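Local coordinates for putative uncharacterized protein PH0355 (Pyrococcus horikoshii, PDB 2Z0T) that is of unknown function but carries an ASCH domain of the PUA clan and probably binds RNA, at residues Val56-Phe60 / Glu95-Val101; Ile12-Lys16 / Phe42-Leu47; Met1-Met5 / Lys30-Lys35; Gly18-Ile22 / Glu70-Pro74; Val49-Arg55 / Val101-Pro107. All coordinates share one frame; numbering follows the deposited sequence.

Contact 1: Val56-Phe60 / Glu95-Val101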
# COMPACT_ATOMS: atom_id res chain seq x y z
N VAL A 56 3.36 -6.34 -8.39
CA VAL A 56 4.67 -5.77 -8.12
C VAL A 56 5.23 -4.92 -9.26
O VAL A 56 5.13 -5.29 -10.44
CB VAL A 56 5.67 -6.89 -7.77
CG1 VAL A 56 7.01 -6.29 -7.35
CG2 VAL A 56 5.11 -7.75 -6.65
N TYR A 57 5.83 -3.79 -8.89
CA TYR A 57 6.40 -2.84 -9.83
C TYR A 57 7.85 -2.53 -9.49
O TYR A 57 8.34 -2.90 -8.42
CB TYR A 57 5.58 -1.55 -9.80
CG TYR A 57 4.12 -1.75 -10.14
CD1 TYR A 57 3.69 -1.77 -11.47
CD2 TYR A 57 3.17 -1.98 -9.14
CE1 TYR A 57 2.35 -2.00 -11.79
CE2 TYR A 57 1.84 -2.22 -9.46
CZ TYR A 57 1.43 -2.23 -10.78
OH TYR A 57 0.12 -2.46 -11.09
N SER A 58 8.55 -1.86 -10.40
CA SER A 58 9.94 -1.52 -10.16
C SER A 58 10.06 -0.20 -9.38
O SER A 58 11.12 0.09 -8.82
CB SER A 58 10.69 -1.39 -11.49
OG SER A 58 10.24 -0.26 -12.22
N SER A 59 8.98 0.58 -9.35
CA SER A 59 9.01 1.86 -8.65
C SER A 59 7.63 2.34 -8.21
O SER A 59 6.60 1.85 -8.68
CB SER A 59 9.63 2.93 -9.56
OG SER A 59 8.76 3.25 -10.63
N PHE A 60 7.62 3.31 -7.30
CA PHE A 60 6.37 3.88 -6.82
C PHE A 60 5.69 4.64 -7.95
O PHE A 60 4.47 4.64 -8.05
CB PHE A 60 6.64 4.81 -5.63
CG PHE A 60 7.01 4.08 -4.37
CD1 PHE A 60 6.08 3.26 -3.74
CD2 PHE A 60 8.28 4.19 -3.82
CE1 PHE A 60 6.41 2.55 -2.58
CE2 PHE A 60 8.63 3.49 -2.67
CZ PHE A 60 7.69 2.66 -2.05
N GLU A 95 14.00 1.26 -2.63
CA GLU A 95 13.05 1.14 -3.74
C GLU A 95 13.70 0.37 -4.89
O GLU A 95 13.10 -0.55 -5.45
CB GLU A 95 12.62 2.53 -4.22
CG GLU A 95 11.59 2.52 -5.34
CD GLU A 95 11.18 3.91 -5.77
OE1 GLU A 95 11.71 4.90 -5.21
OE2 GLU A 95 10.33 4.03 -6.69
N LYS A 96 14.92 0.75 -5.23
CA LYS A 96 15.65 0.08 -6.31
C LYS A 96 16.02 -1.36 -5.96
O LYS A 96 16.01 -2.24 -6.82
CB LYS A 96 16.93 0.87 -6.64
CG LYS A 96 16.70 2.12 -7.49
CD LYS A 96 15.67 3.06 -6.86
CE LYS A 96 15.52 4.36 -7.65
NZ LYS A 96 14.49 5.25 -7.04
N LYS A 97 16.33 -1.60 -4.69
CA LYS A 97 16.71 -2.93 -4.23
C LYS A 97 15.57 -3.96 -4.16
O LYS A 97 15.75 -5.12 -4.53
CB LYS A 97 17.37 -2.83 -2.85
CG LYS A 97 17.73 -4.18 -2.24
CD LYS A 97 18.24 -4.02 -0.82
CE LYS A 97 18.60 -5.36 -0.21
NZ LYS A 97 19.06 -5.20 1.21
N TYR A 98 14.41 -3.52 -3.68
CA TYR A 98 13.27 -4.42 -3.51
C TYR A 98 12.13 -4.33 -4.51
O TYR A 98 11.43 -5.31 -4.76
CB TYR A 98 12.67 -4.21 -2.11
CG TYR A 98 13.60 -4.51 -0.97
CD1 TYR A 98 14.01 -5.81 -0.70
CD2 TYR A 98 14.07 -3.48 -0.15
CE1 TYR A 98 14.87 -6.09 0.36
CE2 TYR A 98 14.93 -3.75 0.91
CZ TYR A 98 15.32 -5.05 1.16
OH TYR A 98 16.17 -5.32 2.21
N GLY A 99 11.92 -3.15 -5.08
CA GLY A 99 10.80 -2.99 -5.98
C GLY A 99 9.64 -2.53 -5.12
O GLY A 99 9.80 -2.38 -3.90
N VAL A 100 8.47 -2.33 -5.72
CA VAL A 100 7.30 -1.84 -4.99
C VAL A 100 6.10 -2.75 -5.20
O VAL A 100 5.88 -3.25 -6.31
CB VAL A 100 6.94 -0.42 -5.46
CG1 VAL A 100 5.67 0.06 -4.78
CG2 VAL A 100 8.10 0.52 -5.16
N VAL A 101 5.31 -2.95 -4.15
CA VAL A 101 4.14 -3.80 -4.27
C VAL A 101 2.83 -3.07 -4.01
O VAL A 101 2.73 -2.24 -3.10
CB VAL A 101 4.25 -5.02 -3.32
CG1 VAL A 101 4.35 -4.56 -1.87
CG2 VAL A 101 3.04 -5.95 -3.50
O HOH W 1 13.32 -1.55 -8.20

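Contact 2: Ile12-Lys16 / Phe42-Leu47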
# COMPACT_ATOMS: atom_id res chain seq x y z
N ILE A 12 -6.20 5.01 7.33
CA ILE A 12 -7.15 4.10 7.96
C ILE A 12 -8.57 4.51 7.58
O ILE A 12 -9.39 3.67 7.21
CB ILE A 12 -7.01 4.11 9.50
CG1 ILE A 12 -5.64 3.55 9.90
CG2 ILE A 12 -8.13 3.30 10.15
CD1 ILE A 12 -5.37 3.54 11.39
N GLU A 13 -8.84 5.81 7.64
CA GLU A 13 -10.16 6.32 7.31
C GLU A 13 -10.51 6.16 5.83
O GLU A 13 -11.63 5.76 5.49
CB GLU A 13 -10.26 7.80 7.69
CG GLU A 13 -11.62 8.42 7.41
CD GLU A 13 -11.69 9.89 7.78
OE1 GLU A 13 -10.85 10.67 7.28
OE2 GLU A 13 -12.58 10.26 8.58
N LEU A 14 -9.55 6.45 4.96
CA LEU A 14 -9.76 6.34 3.52
C LEU A 14 -10.05 4.92 3.07
O LEU A 14 -10.83 4.69 2.14
CB LEU A 14 -8.54 6.89 2.77
CG LEU A 14 -8.37 8.41 2.85
CD1 LEU A 14 -7.01 8.81 2.34
CD2 LEU A 14 -9.48 9.08 2.04
N ILE A 15 -9.42 3.95 3.73
CA ILE A 15 -9.65 2.55 3.41
C ILE A 15 -11.03 2.13 3.89
O ILE A 15 -11.77 1.46 3.17
CB ILE A 15 -8.58 1.65 4.06
CG1 ILE A 15 -7.20 1.97 3.46
CG2 ILE A 15 -8.93 0.18 3.85
CD1 ILE A 15 -6.06 1.18 4.07
N LYS A 16 -11.39 2.53 5.11
CA LYS A 16 -12.70 2.19 5.65
C LYS A 16 -13.81 2.77 4.77
O LYS A 16 -14.85 2.14 4.58
CB LYS A 16 -12.86 2.75 7.07
CG LYS A 16 -11.96 2.10 8.11
CD LYS A 16 -12.22 2.72 9.49
CE LYS A 16 -11.35 2.09 10.56
NZ LYS A 16 -11.64 0.64 10.75
N PHE A 42 -3.82 -3.67 10.50
CA PHE A 42 -3.16 -2.37 10.48
C PHE A 42 -3.16 -1.62 11.81
O PHE A 42 -4.15 -1.62 12.53
CB PHE A 42 -3.81 -1.45 9.43
CG PHE A 42 -3.45 -1.77 8.01
CD1 PHE A 42 -2.12 -1.73 7.59
CD2 PHE A 42 -4.44 -2.05 7.07
CE1 PHE A 42 -1.79 -1.96 6.25
CE2 PHE A 42 -4.12 -2.28 5.73
CZ PHE A 42 -2.79 -2.23 5.32
N GLU A 43 -2.03 -0.98 12.10
CA GLU A 43 -1.85 -0.16 13.29
C GLU A 43 -2.45 -0.71 14.58
O GLU A 43 -3.34 -0.09 15.18
CB GLU A 43 -2.43 1.24 13.00
CG GLU A 43 -1.92 2.35 13.90
CD GLU A 43 -0.41 2.53 13.82
OE1 GLU A 43 0.18 2.23 12.76
OE2 GLU A 43 0.18 3.00 14.81
N GLY A 44 -1.96 -1.87 15.00
CA GLY A 44 -2.42 -2.46 16.24
C GLY A 44 -3.90 -2.78 16.36
O GLY A 44 -4.46 -2.70 17.46
N GLY A 45 -4.54 -3.12 15.25
CA GLY A 45 -5.95 -3.47 15.30
C GLY A 45 -6.95 -2.39 14.95
O GLY A 45 -8.16 -2.62 15.02
N LYS A 46 -6.48 -1.21 14.57
CA LYS A 46 -7.39 -0.13 14.21
C LYS A 46 -8.15 -0.45 12.92
O LYS A 46 -9.20 0.14 12.64
CB LYS A 46 -6.63 1.18 14.06
CG LYS A 46 -6.16 1.75 15.39
CD LYS A 46 -5.46 3.08 15.24
CE LYS A 46 -5.14 3.67 16.61
NZ LYS A 46 -4.40 4.96 16.50
N LEU A 47 -7.63 -1.39 12.14
CA LEU A 47 -8.26 -1.78 10.89
C LEU A 47 -7.75 -3.13 10.41
O LEU A 47 -6.55 -3.42 10.50
CB LEU A 47 -8.00 -0.73 9.81
CG LEU A 47 -8.42 -1.10 8.38
CD1 LEU A 47 -9.94 -1.21 8.29
CD2 LEU A 47 -7.89 -0.05 7.42

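Contact 3: Met1-Met5 / Lys30-Lys35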
# COMPACT_ATOMS: atom_id res chain seq x y z
N MET A 1 -2.73 -16.57 6.12
CA MET A 1 -1.81 -15.91 7.09
C MET A 1 -2.32 -14.53 7.47
O MET A 1 -3.04 -13.89 6.70
CB MET A 1 -0.41 -15.78 6.49
CG MET A 1 0.26 -17.09 6.12
SD MET A 1 0.61 -18.11 7.56
CE MET A 1 2.05 -17.28 8.22
N LYS A 2 -1.97 -14.07 8.67
CA LYS A 2 -2.36 -12.75 9.15
C LYS A 2 -1.08 -11.95 9.37
O LYS A 2 -0.19 -12.38 10.10
CB LYS A 2 -3.14 -12.85 10.46
CG LYS A 2 -4.47 -13.56 10.35
CD LYS A 2 -5.16 -13.64 11.70
CE LYS A 2 -6.49 -14.37 11.60
NZ LYS A 2 -7.15 -14.50 12.93
N TRP A 3 -0.99 -10.79 8.73
CA TRP A 3 0.19 -9.95 8.85
C TRP A 3 -0.10 -8.65 9.57
O TRP A 3 -1.19 -8.09 9.44
CB TRP A 3 0.75 -9.64 7.47
CG TRP A 3 0.91 -10.85 6.62
CD1 TRP A 3 0.10 -11.25 5.60
CD2 TRP A 3 1.92 -11.85 6.75
NE1 TRP A 3 0.55 -12.44 5.08
CE2 TRP A 3 1.67 -12.83 5.77
CE3 TRP A 3 3.03 -12.01 7.60
CZ2 TRP A 3 2.47 -13.97 5.61
CZ3 TRP A 3 3.83 -13.14 7.44
CH2 TRP A 3 3.55 -14.10 6.45
N GLU A 4 0.87 -8.17 10.33
CA GLU A 4 0.72 -6.92 11.06
C GLU A 4 1.64 -5.86 10.50
O GLU A 4 2.81 -6.13 10.23
CB GLU A 4 1.06 -7.11 12.54
CG GLU A 4 0.16 -8.06 13.30
CD GLU A 4 0.61 -8.23 14.73
OE1 GLU A 4 0.74 -7.21 15.44
OE2 GLU A 4 0.84 -9.39 15.15
N MET A 5 1.12 -4.66 10.31
CA MET A 5 1.94 -3.56 9.83
C MET A 5 1.30 -2.22 10.19
O MET A 5 0.09 -2.12 10.37
CB MET A 5 2.22 -3.67 8.32
CG MET A 5 1.04 -3.81 7.38
SD MET A 5 1.59 -4.12 5.65
CE MET A 5 1.58 -5.89 5.58
N LYS A 30 9.45 -8.69 4.30
CA LYS A 30 8.19 -8.88 5.00
C LYS A 30 7.01 -8.98 4.04
O LYS A 30 6.14 -9.83 4.19
CB LYS A 30 7.96 -7.71 5.97
CG LYS A 30 6.65 -7.78 6.74
CD LYS A 30 6.56 -6.63 7.73
CE LYS A 30 5.29 -6.71 8.56
NZ LYS A 30 5.26 -5.64 9.60
N ARG A 31 6.99 -8.11 3.03
CA ARG A 31 5.90 -8.11 2.06
C ARG A 31 5.96 -9.27 1.06
O ARG A 31 4.94 -9.63 0.48
CB ARG A 31 5.90 -6.77 1.31
CG ARG A 31 4.82 -5.78 1.76
CD ARG A 31 4.83 -5.51 3.26
NE ARG A 31 6.09 -4.95 3.74
CZ ARG A 31 6.23 -4.33 4.91
NH1 ARG A 31 5.19 -4.18 5.72
NH2 ARG A 31 7.42 -3.86 5.28
N ARG A 32 7.14 -9.85 0.87
CA ARG A 32 7.31 -10.95 -0.08
C ARG A 32 6.70 -12.28 0.34
O ARG A 32 6.90 -13.30 -0.33
CB ARG A 32 8.80 -11.13 -0.38
CG ARG A 32 9.38 -9.97 -1.18
CD ARG A 32 10.87 -10.08 -1.42
NE ARG A 32 11.33 -8.99 -2.28
CZ ARG A 32 12.55 -8.91 -2.80
NH1 ARG A 32 13.45 -9.85 -2.55
NH2 ARG A 32 12.86 -7.89 -3.58
N GLN A 33 5.94 -12.29 1.42
CA GLN A 33 5.33 -13.53 1.87
C GLN A 33 3.82 -13.41 1.93
O GLN A 33 3.14 -14.29 2.46
CB GLN A 33 5.90 -13.92 3.24
CG GLN A 33 5.81 -12.84 4.30
CD GLN A 33 6.70 -13.14 5.49
OE1 GLN A 33 6.65 -14.22 6.07
NE2 GLN A 33 7.52 -12.16 5.87
N ILE A 34 3.30 -12.33 1.38
CA ILE A 34 1.87 -12.07 1.37
C ILE A 34 1.22 -12.53 0.07
O ILE A 34 1.77 -12.36 -1.01
CB ILE A 34 1.59 -10.56 1.54
CG1 ILE A 34 2.23 -10.07 2.84
CG2 ILE A 34 0.09 -10.29 1.53
CD1 ILE A 34 2.04 -8.58 3.10
N LYS A 35 0.04 -13.13 0.18
CA LYS A 35 -0.68 -13.61 -1.00
C LYS A 35 -2.17 -13.39 -0.83
O LYS A 35 -2.66 -13.26 0.29
CB LYS A 35 -0.39 -15.09 -1.23
CG LYS A 35 -0.85 -16.02 -0.11
CD LYS A 35 -0.45 -17.46 -0.39
CE LYS A 35 -0.89 -18.39 0.72
NZ LYS A 35 -0.29 -18.01 2.03

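Contact 4: Gly18-Ile22 / Glu70-Pro74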
# COMPACT_ATOMS: atom_id res chain seq x y z
N GLY A 18 -13.69 3.20 1.63
CA GLY A 18 -13.69 2.62 0.30
C GLY A 18 -13.00 3.43 -0.78
O GLY A 18 -13.07 3.08 -1.96
N LYS A 19 -12.33 4.51 -0.39
CA LYS A 19 -11.61 5.35 -1.34
C LYS A 19 -10.23 4.78 -1.63
O LYS A 19 -9.82 4.68 -2.78
CB LYS A 19 -11.49 6.78 -0.81
CG LYS A 19 -12.81 7.48 -0.61
CD LYS A 19 -12.60 8.90 -0.11
CE LYS A 19 -13.93 9.60 0.15
NZ LYS A 19 -13.73 10.98 0.69
N LYS A 20 -9.50 4.43 -0.58
CA LYS A 20 -8.17 3.85 -0.73
C LYS A 20 -8.36 2.34 -0.82
O LYS A 20 -8.64 1.67 0.17
CB LYS A 20 -7.30 4.22 0.47
CG LYS A 20 -5.89 3.63 0.45
CD LYS A 20 -5.02 4.27 1.51
CE LYS A 20 -3.69 3.54 1.69
NZ LYS A 20 -2.88 3.47 0.45
N LYS A 21 -8.22 1.80 -2.03
CA LYS A 21 -8.41 0.37 -2.26
C LYS A 21 -7.10 -0.38 -2.44
O LYS A 21 -7.09 -1.60 -2.55
CB LYS A 21 -9.28 0.16 -3.50
CG LYS A 21 -10.65 0.84 -3.43
CD LYS A 21 -11.45 0.61 -4.71
CE LYS A 21 -11.75 -0.88 -4.92
NZ LYS A 21 -12.52 -1.46 -3.79
N ILE A 22 -6.00 0.37 -2.46
CA ILE A 22 -4.67 -0.19 -2.65
C ILE A 22 -3.71 0.32 -1.59
O ILE A 22 -3.73 1.50 -1.25
CB ILE A 22 -4.10 0.22 -4.03
CG1 ILE A 22 -5.05 -0.21 -5.15
CG2 ILE A 22 -2.70 -0.37 -4.22
CD1 ILE A 22 -5.25 -1.71 -5.26
N GLU A 70 -5.55 8.00 -7.43
CA GLU A 70 -6.73 8.22 -6.60
C GLU A 70 -7.10 6.99 -5.77
O GLU A 70 -7.67 7.12 -4.69
CB GLU A 70 -7.92 8.63 -7.48
CG GLU A 70 -9.18 8.95 -6.69
CD GLU A 70 -8.91 9.87 -5.51
OE1 GLU A 70 -8.27 10.92 -5.70
OE2 GLU A 70 -9.36 9.53 -4.38
N ASN A 71 -6.76 5.81 -6.27
CA ASN A 71 -7.07 4.57 -5.57
C ASN A 71 -6.01 4.20 -4.53
O ASN A 71 -6.24 3.35 -3.68
CB ASN A 71 -7.20 3.42 -6.57
CG ASN A 71 -8.27 3.67 -7.60
OD1 ASN A 71 -9.43 3.92 -7.26
ND2 ASN A 71 -7.90 3.61 -8.88
N VAL A 72 -4.85 4.86 -4.61
CA VAL A 72 -3.76 4.58 -3.69
C VAL A 72 -3.57 5.69 -2.66
O VAL A 72 -3.47 5.43 -1.46
CB VAL A 72 -2.44 4.38 -4.45
CG1 VAL A 72 -1.37 3.85 -3.51
CG2 VAL A 72 -2.65 3.41 -5.62
N LEU A 73 -3.53 6.93 -3.14
CA LEU A 73 -3.35 8.09 -2.28
C LEU A 73 -4.44 9.11 -2.61
O LEU A 73 -4.19 10.11 -3.29
CB LEU A 73 -1.97 8.71 -2.53
CG LEU A 73 -0.77 7.77 -2.36
CD1 LEU A 73 0.49 8.48 -2.80
CD2 LEU A 73 -0.67 7.30 -0.91
N PRO A 74 -5.66 8.87 -2.13
CA PRO A 74 -6.79 9.77 -2.37
C PRO A 74 -6.46 11.23 -2.05
O PRO A 74 -5.93 11.53 -0.99
CB PRO A 74 -7.88 9.21 -1.46
CG PRO A 74 -7.58 7.74 -1.46
CD PRO A 74 -6.08 7.72 -1.30
O HOH W 2 -10.95 4.93 -5.08

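Contact 5: Val49-Arg55 / Val101-Pro107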
# COMPACT_ATOMS: atom_id res chain seq x y z
N VAL A 49 -7.97 -5.87 7.08
CA VAL A 49 -8.35 -5.97 5.68
C VAL A 49 -8.01 -7.33 5.10
O VAL A 49 -7.13 -8.03 5.60
CB VAL A 49 -7.65 -4.89 4.81
CG1 VAL A 49 -8.01 -3.50 5.32
CG2 VAL A 49 -6.14 -5.10 4.84
N LYS A 50 -8.72 -7.69 4.04
CA LYS A 50 -8.47 -8.94 3.33
C LYS A 50 -7.63 -8.59 2.11
O LYS A 50 -7.87 -7.56 1.48
CB LYS A 50 -9.80 -9.56 2.87
CG LYS A 50 -9.64 -10.70 1.88
CD LYS A 50 -9.00 -11.95 2.49
CE LYS A 50 -9.98 -12.69 3.39
NZ LYS A 50 -9.46 -14.01 3.81
N VAL A 51 -6.63 -9.41 1.81
CA VAL A 51 -5.78 -9.19 0.64
C VAL A 51 -6.46 -9.83 -0.55
O VAL A 51 -6.69 -11.04 -0.57
CB VAL A 51 -4.39 -9.83 0.83
CG1 VAL A 51 -3.55 -9.64 -0.44
CG2 VAL A 51 -3.68 -9.20 2.02
N LYS A 52 -6.80 -9.01 -1.55
CA LYS A 52 -7.48 -9.50 -2.74
C LYS A 52 -6.56 -9.64 -3.95
O LYS A 52 -6.88 -10.37 -4.89
CB LYS A 52 -8.63 -8.55 -3.11
CG LYS A 52 -9.55 -8.19 -1.94
CD LYS A 52 -10.24 -9.39 -1.33
CE LYS A 52 -11.22 -10.03 -2.30
NZ LYS A 52 -11.99 -11.13 -1.64
N GLY A 53 -5.42 -8.95 -3.92
CA GLY A 53 -4.50 -9.02 -5.04
C GLY A 53 -3.12 -8.48 -4.71
O GLY A 53 -2.96 -7.69 -3.79
N ILE A 54 -2.12 -8.93 -5.48
CA ILE A 54 -0.73 -8.52 -5.30
C ILE A 54 -0.12 -8.23 -6.67
O ILE A 54 -0.06 -9.11 -7.53
CB ILE A 54 0.11 -9.63 -4.61
CG1 ILE A 54 -0.36 -9.85 -3.16
CG2 ILE A 54 1.59 -9.27 -4.64
CD1 ILE A 54 -0.04 -8.70 -2.23
N ARG A 55 0.33 -6.99 -6.87
CA ARG A 55 0.95 -6.58 -8.13
C ARG A 55 2.26 -5.85 -7.82
O ARG A 55 2.27 -4.88 -7.07
CB ARG A 55 -0.00 -5.69 -8.93
CG ARG A 55 -1.28 -6.43 -9.35
CD ARG A 55 -2.24 -5.55 -10.13
NE ARG A 55 -2.99 -4.63 -9.28
CZ ARG A 55 -4.02 -4.98 -8.51
NH1 ARG A 55 -4.44 -6.24 -8.46
NH2 ARG A 55 -4.65 -4.05 -7.79
N VAL A 101 5.31 -2.95 -4.15
CA VAL A 101 4.14 -3.80 -4.27
C VAL A 101 2.83 -3.07 -4.01
O VAL A 101 2.73 -2.24 -3.10
CB VAL A 101 4.25 -5.02 -3.32
CG1 VAL A 101 4.35 -4.56 -1.87
CG2 VAL A 101 3.04 -5.95 -3.50
N ALA A 102 1.84 -3.35 -4.85
CA ALA A 102 0.51 -2.77 -4.70
C ALA A 102 -0.35 -3.90 -4.12
O ALA A 102 -0.57 -4.91 -4.77
CB ALA A 102 -0.04 -2.33 -6.05
N ILE A 103 -0.80 -3.72 -2.88
CA ILE A 103 -1.62 -4.73 -2.23
C ILE A 103 -3.09 -4.33 -2.35
O ILE A 103 -3.51 -3.33 -1.76
CB ILE A 103 -1.25 -4.86 -0.73
CG1 ILE A 103 0.26 -5.06 -0.59
CG2 ILE A 103 -2.01 -6.01 -0.09
CD1 ILE A 103 0.74 -5.03 0.85
N GLU A 104 -3.86 -5.09 -3.11
CA GLU A 104 -5.28 -4.80 -3.29
C GLU A 104 -5.97 -5.25 -2.01
O GLU A 104 -5.90 -6.42 -1.65
CB GLU A 104 -5.85 -5.56 -4.49
CG GLU A 104 -7.25 -5.11 -4.89
CD GLU A 104 -7.84 -5.95 -6.01
OE1 GLU A 104 -7.07 -6.36 -6.90
OE2 GLU A 104 -9.07 -6.19 -6.01
N ILE A 105 -6.64 -4.32 -1.34
CA ILE A 105 -7.28 -4.62 -0.07
C ILE A 105 -8.77 -4.30 0.04
O ILE A 105 -9.29 -3.45 -0.68
CB ILE A 105 -6.55 -3.89 1.08
CG1 ILE A 105 -6.52 -2.39 0.79
CG2 ILE A 105 -5.13 -4.43 1.21
CD1 ILE A 105 -5.88 -1.56 1.88
N GLU A 106 -9.43 -5.01 0.95
CA GLU A 106 -10.86 -4.85 1.21
C GLU A 106 -11.05 -4.84 2.73
O GLU A 106 -10.67 -5.78 3.42
CB GLU A 106 -11.61 -6.03 0.60
CG GLU A 106 -13.12 -5.97 0.70
CD GLU A 106 -13.77 -7.24 0.17
OE1 GLU A 106 -13.79 -8.25 0.91
OE2 GLU A 106 -14.24 -7.23 -0.98
N PRO A 107 -11.65 -3.76 3.27
CA PRO A 107 -11.88 -3.64 4.71
C PRO A 107 -12.77 -4.75 5.26
O PRO A 107 -13.73 -5.16 4.62
CB PRO A 107 -12.55 -2.27 4.84
CG PRO A 107 -12.07 -1.53 3.63
CD PRO A 107 -12.14 -2.57 2.56

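Contact 1: Val56-Phe60 / Glu95-Val101
Val100 lays CG2 over one face of the Phe60 ring, 3.5 Å from CG2 to the ring centroid and 6° off the normal, a CH-pi contact, while Val100 CG1 touches Phe60 CD1 and CE1. Beside it Glu95 OE2 accepts the backbone N of Phe60 at 2.9 Å, met on its anti side and 33° out of the carboxylate plane. The Glu95 chain reaches there extended, CG anti to the backbone N (chi1 -178°); OE1 salt-bridges Arg87. Replacing Phe60 with an alanine would probably leave Val100 CG2 without its aromatic platform and open a gap beside Tyr86 and Tyr90, which the ring also meets. Next out, Tyr57 and Val100 form an antiparallel hydrogen-bonded pair, Tyr57 N to Val100 O being 2.6 Å. Water 1 lies between Ser58 O and Glu95 O. Ser59, the N-cap of helix 60-67, bonds Glu62 N through OG. The Glu95 carboxylate at the N-terminal end of helix 60-67 probably interacts favourably with the helix dipole, and it ties helix 92-98 to that end.

Contact 2: Ile12-Lys16 / Phe42-Leu47
Leu47 pushes CD2 against Ile15, 3.7 Å from Ile15 CG2, and lies antiparallel to the side chain of Ile12, whose CG2 sits 4.0 Å from Leu47 CB. With CG anti to the backbone N (chi1 171°), Leu47 aims both methyls at the helix, CD2 to Ile15 and CD1 to Lys16. The aliphatic part of Lys16 runs past Leu47 in the opposite sense, CG 3.9 Å from Leu47 CD1. A bend at its last torsion (chi4 -63°) then turns Lys16 NZ to Lys46 O, a 3.1 Å hydrogen bond in the carbonyl plane. Ile12 extends CD1 across the Lys46 chain at about a right angle, 3.8 Å from Lys46 CB, and also brushes Glu43 CB. Deeper in, Ile15 CD1 approaches the Phe42 ring obliquely, and Ile15 continues onto Val49, Ile105 and Pro107. Glu43 turns its carboxylate to Leu7 N. Helix 9-16 thus packs on the tight connection between strands 39-42 and 47-57, a beta-hairpin in which Lys46 and Leu47 both face Phe42, the classic beta bulge.

Contact 3: Met1-Met5 / Lys30-Lys35
Trp3 stands with one indole face against Gln33 and Ile34. Ile34 CG1 lies over the five-membered ring, 3.8 Å from its centroid and 18° off the normal. Gln33 CG makes the matching CH-pi contact with the six-membered ring, also 3.8 Å from the centroid but more tilted, and its OE1 comes within 3.1 Å of Trp3 CH2. The amide and ring planes are 51° apart, so this is no flat stack. Gln33 holds CG between its backbone N and carbonyl carbon (chi1 53°), which brings the chain over the ring, and NE2 bonds Lys30 O. The indole NE1 is taken by Asp38, which also binds the backbone N of Lys35. Strand 2-5 is an outermost strand of the mixed sheet, pairing with strand 39-42, and the loop between strands 22-26 and 39-42 folds back over the side chains of Trp3 and Met5. Met5 CE meets Ile34 CD1 tip to tip at 3.7 Å; its SD receives a weak hydrogen bond from Arg31 NH1 at the guanidinium edge, while Arg31 NH2 salt-bridges Asp28. Lys30 stretches an extended chain along the face of that guanidinium, CD over its rim, and NZ grips Glu4 O at 2.6 Å in the carbonyl plane.

Contact 4: Gly18-Ile22 / Glu70-Pro74
Lys20 threads its long chain past Val72 O to place NZ 2.8 Å from that oxygen, in the carbonyl plane. CG is anti to the backbone N (chi1 178°) and the chain runs on extended, its CG, CD and CE passing alongside the same carbonyl, until a turn at chi4 (59°) swings NZ inward. There Lys20 NZ also bonds Ile22 O at 2.7 Å and salt-bridges Glu23, so this buried ammonium is well satisfied. At the other end of the chain, Lys20 CB rests 4.0 Å from Pro74 CG. Ile22 crosses Val72 at a slant, its CB 3.8 Å from Val72 CG2; Ile22 CG2, anti to the backbone N, also comes near that methyl. Between these side chains Asn71 O takes two backbone bonds, from Lys21 N (3.0 Å) and Ile22 N (3.2 Å). Water 2 joins Lys19 O to Asn71 OD1, while Asn71 ND2 turns to Glu67 O. The loop into edge strand 22-26 thus packs against the short, weakly bonded helix near 70-72, just after the Schellman motif at Gly18 that ends helix 9-16.

Contact 5: Val49-Arg55 / Val101-Pro107
Arg55 sends CG anti to its carbonyl carbon (chi1 -63°) and bends at chi3 (-78°), folding the guanidinium back along the sheet toward Glu104, whose own chain stands extended, CG anti to the backbone N. Arg55 NH1 meets Glu104 OE1 at 3.1 Å in a salt bridge, the oxygen lying in the guanidinium plane although the two flat groups are turned 49° apart; NH2 adds a weak second bond to the same oxygen. NE is held by Glu67, so acids on two residues fix the rotation of the guanidinium. A glutamine in place of Glu104 removes the negative charge and would probably leave the guanidinium without a salt-bridge partner on this strand, freer to turn. Beside the carboxylate, Lys52 CB approaches Glu104 OE2, and Lys52 CG packs on Glu106 CB at 3.9 Å. On the other face the contacts are aliphatic: Val49 CG2 to Ile105 CG2 (3.8 Å), Val51 CG1 to Ile103 CG2 (4.0 Å), and Ile54, which lies side by side with Ile103 and sets CG2 3.8 Å from Val101 CG2. Ile15 of helix 9-16 covers Val49 and Ile105 on this face. The backbones pair antiparallel, and Glu104 O accepts Lys52 N at 2.7 Å and, weakly, Gly53 N. Lys52 and Gly53 facing Glu104 make a classic beta bulge, here in the central strands of the mixed sheet of this ASCH domain.

Contact 5 is the hub: strands 47-57 and 100-107 run through the middle of the mixed sheet, and contact 1, within the span of chain bounded by contact 5, continues the same pairing at its far end, sharing Val101, centres 16 Å apart. Contacts 2 and 3, alternating with each other along the chain, both close before contact 5 opens; contact 3 involves edge strand 2-5, contact 2 helix 9-16. Contact 4, 11 Å from contact 5 between centres, alternates with all the others and joins the entry to opposite edge strand 22-26 to helix 69-72. Contacts 1 to 4 all touch contact 5, gathering edge strands, helices and loops round the paired central strands.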